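Local coordinates for protein alternansucrase (Leuconostoc mesenteroides, PDB 6HVG) that is a glycoside hydrolase family 70 enzyme that combines a barrel-type catalytic domain with choline-binding and cell-wall-binding repeats, at residues V821-Y826 / I1045-S1050. Residues are numbered along the deposited sequence; the frame is centred on the assembly and turned at random.
Sequences VPRVYY and IYEGFS
V824 pairs with Y1046 across two neighbouring parallel strands, 821-825 and 1045-1047, with every touching residue buried. Four backbone hydrogen bonds zip them together: I1045 N to P822 O, V824 N to I1045 O at 2.9 Å, E1047 N to V824 O, and Y826 N to E1047 O at 2.8 Å, the last just beyond the strand. V821 and S747 bond on one flank and Y1046 and E1083 on the other, so both are inner strands of an eight-stranded parallel sheet, consistent with the TIM-type barrel of family 70.

R823, I1045, Y825 and E1047 share one face. R823 crosses over I1045 and E1047, its CG against I1045 CB and its CD against E1047 CB, and a bend at chi3 (67°) turns the guanidinium over the carboxylate. The two planes lie nearly parallel, 14° apart, with E1047 OE2 above the guanidinium face, 3.9 Å from R823 NH2; this long salt bridge is electrostatic, with no N-H aimed at the oxygen. A water ties R823 NE (2.7 Å) to E1047 OE1. Stronger partners lie outside: R823 NH1 pairs with E1083, and E1047 OE2 bonds H752. Y825 CD1 comes to E1047 OE1 at 3.2 Å, its ring turned 59° from the carboxylate.

On the other face V824 CB meets Y1046 CD1 at 4.1 Å. The Y1046 ring reaches on past V824 to Y826, where its OH approaches the edge of the Y826 ring at CD1 (3.4 Å). Across that ring, S1050 CB packs obliquely against Y826 CD2, while Y826 OH bonds M837 N.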
# COMPACT_ATOMS: atom_id res chain seq x y z
N VAL A 821 -15.51 9.47 23.94
CA VAL A 821 -15.90 8.10 24.17
C VAL A 821 -14.69 7.22 23.88
O VAL A 821 -14.33 7.02 22.72
CB VAL A 821 -17.04 7.66 23.24
CG1 VAL A 821 -17.32 6.17 23.46
CG2 VAL A 821 -18.29 8.51 23.44
N PRO A 822 -14.03 6.71 24.91
CA PRO A 822 -12.85 5.88 24.61
C PRO A 822 -13.21 4.55 23.96
O PRO A 822 -14.29 4.03 24.20
CB PRO A 822 -12.21 5.66 25.97
CG PRO A 822 -13.33 5.83 26.93
CD PRO A 822 -14.21 6.89 26.35
N ARG A 823 -12.32 4.03 23.11
CA ARG A 823 -12.47 2.70 22.56
C ARG A 823 -11.30 1.81 22.94
O ARG A 823 -10.13 2.22 22.85
CB ARG A 823 -12.61 2.74 21.05
CG ARG A 823 -13.02 1.38 20.50
CD ARG A 823 -13.32 1.43 19.02
NE ARG A 823 -12.12 1.71 18.26
CZ ARG A 823 -12.07 1.78 16.94
NH1 ARG A 823 -13.16 1.57 16.22
NH2 ARG A 823 -10.91 2.07 16.35
N VAL A 824 -11.63 0.59 23.35
CA VAL A 824 -10.65 -0.38 23.79
C VAL A 824 -10.51 -1.51 22.77
O VAL A 824 -11.51 -2.09 22.30
CB VAL A 824 -11.05 -0.98 25.15
CG1 VAL A 824 -10.01 -2.00 25.59
CG2 VAL A 824 -11.21 0.11 26.19
N TYR A 825 -9.26 -1.83 22.45
CA TYR A 825 -8.96 -2.81 21.40
C TYR A 825 -8.79 -4.19 22.00
O TYR A 825 -7.94 -4.41 22.86
CB TYR A 825 -7.68 -2.36 20.63
CG TYR A 825 -7.19 -3.33 19.56
CD1 TYR A 825 -8.07 -3.92 18.67
CD2 TYR A 825 -5.84 -3.68 19.46
CE1 TYR A 825 -7.62 -4.81 17.70
CE2 TYR A 825 -5.38 -4.55 18.49
CZ TYR A 825 -6.27 -5.12 17.62
OH TYR A 825 -5.83 -6.01 16.67
N TYR A 826 -9.58 -5.13 21.51
CA TYR A 826 -9.47 -6.55 21.86
C TYR A 826 -8.04 -7.02 22.00
O TYR A 826 -7.72 -7.72 22.94
CB TYR A 826 -10.16 -7.39 20.76
CG TYR A 826 -9.84 -8.86 20.80
CD1 TYR A 826 -10.59 -9.74 21.59
CD2 TYR A 826 -8.81 -9.38 20.07
CE1 TYR A 826 -10.33 -11.10 21.59
CE2 TYR A 826 -8.53 -10.73 20.07
CZ TYR A 826 -9.30 -11.59 20.83
OH TYR A 826 -9.00 -12.92 20.82
N ILE A 1045 -16.63 2.06 24.18
CA ILE A 1045 -16.78 1.11 23.09
C ILE A 1045 -15.69 0.07 23.19
O ILE A 1045 -14.55 0.40 23.49
CB ILE A 1045 -16.66 1.79 21.72
CG1 ILE A 1045 -17.68 2.92 21.59
CG2 ILE A 1045 -16.90 0.78 20.61
CD1 ILE A 1045 -17.43 3.82 20.42
N TYR A 1046 -16.03 -1.17 22.94
CA TYR A 1046 -15.04 -2.23 22.90
C TYR A 1046 -15.00 -2.73 21.48
O TYR A 1046 -16.01 -3.23 20.96
CB TYR A 1046 -15.43 -3.34 23.84
CG TYR A 1046 -14.50 -4.53 23.88
CD1 TYR A 1046 -13.23 -4.42 24.40
CD2 TYR A 1046 -14.92 -5.77 23.43
CE1 TYR A 1046 -12.38 -5.51 24.46
CE2 TYR A 1046 -14.08 -6.87 23.49
CZ TYR A 1046 -12.81 -6.73 24.01
OH TYR A 1046 -11.99 -7.83 24.06
N GLU A 1047 -13.85 -2.56 20.85
CA GLU A 1047 -13.63 -3.09 19.52
C GLU A 1047 -13.16 -4.50 19.73
O GLU A 1047 -11.99 -4.72 20.07
CB GLU A 1047 -12.57 -2.27 18.85
CG GLU A 1047 -12.33 -2.65 17.41
CD GLU A 1047 -11.08 -1.98 16.87
OE1 GLU A 1047 -10.19 -1.70 17.68
OE2 GLU A 1047 -11.01 -1.72 15.66
N GLY A 1048 -14.06 -5.46 19.54
CA GLY A 1048 -13.85 -6.82 20.07
C GLY A 1048 -13.51 -7.90 19.04
O GLY A 1048 -14.21 -8.88 18.95
N PHE A 1049 -12.47 -7.68 18.25
CA PHE A 1049 -12.01 -8.65 17.32
C PHE A 1049 -10.67 -8.19 16.88
O PHE A 1049 -10.29 -7.05 17.07
CB PHE A 1049 -12.95 -8.75 16.11
CG PHE A 1049 -12.91 -7.55 15.21
CD1 PHE A 1049 -13.62 -6.41 15.53
CD2 PHE A 1049 -12.17 -7.59 14.03
CE1 PHE A 1049 -13.57 -5.30 14.71
CE2 PHE A 1049 -12.15 -6.51 13.20
CZ PHE A 1049 -12.85 -5.35 13.54
N SER A 1050 -9.94 -9.11 16.28
CA SER A 1050 -8.65 -8.84 15.66
C SER A 1050 -8.67 -9.47 14.28
O SER A 1050 -9.21 -10.56 14.12
CB SER A 1050 -7.57 -9.46 16.50
OG SER A 1050 -6.40 -9.69 15.74
O HOH W 1 -9.77 0.84 19.28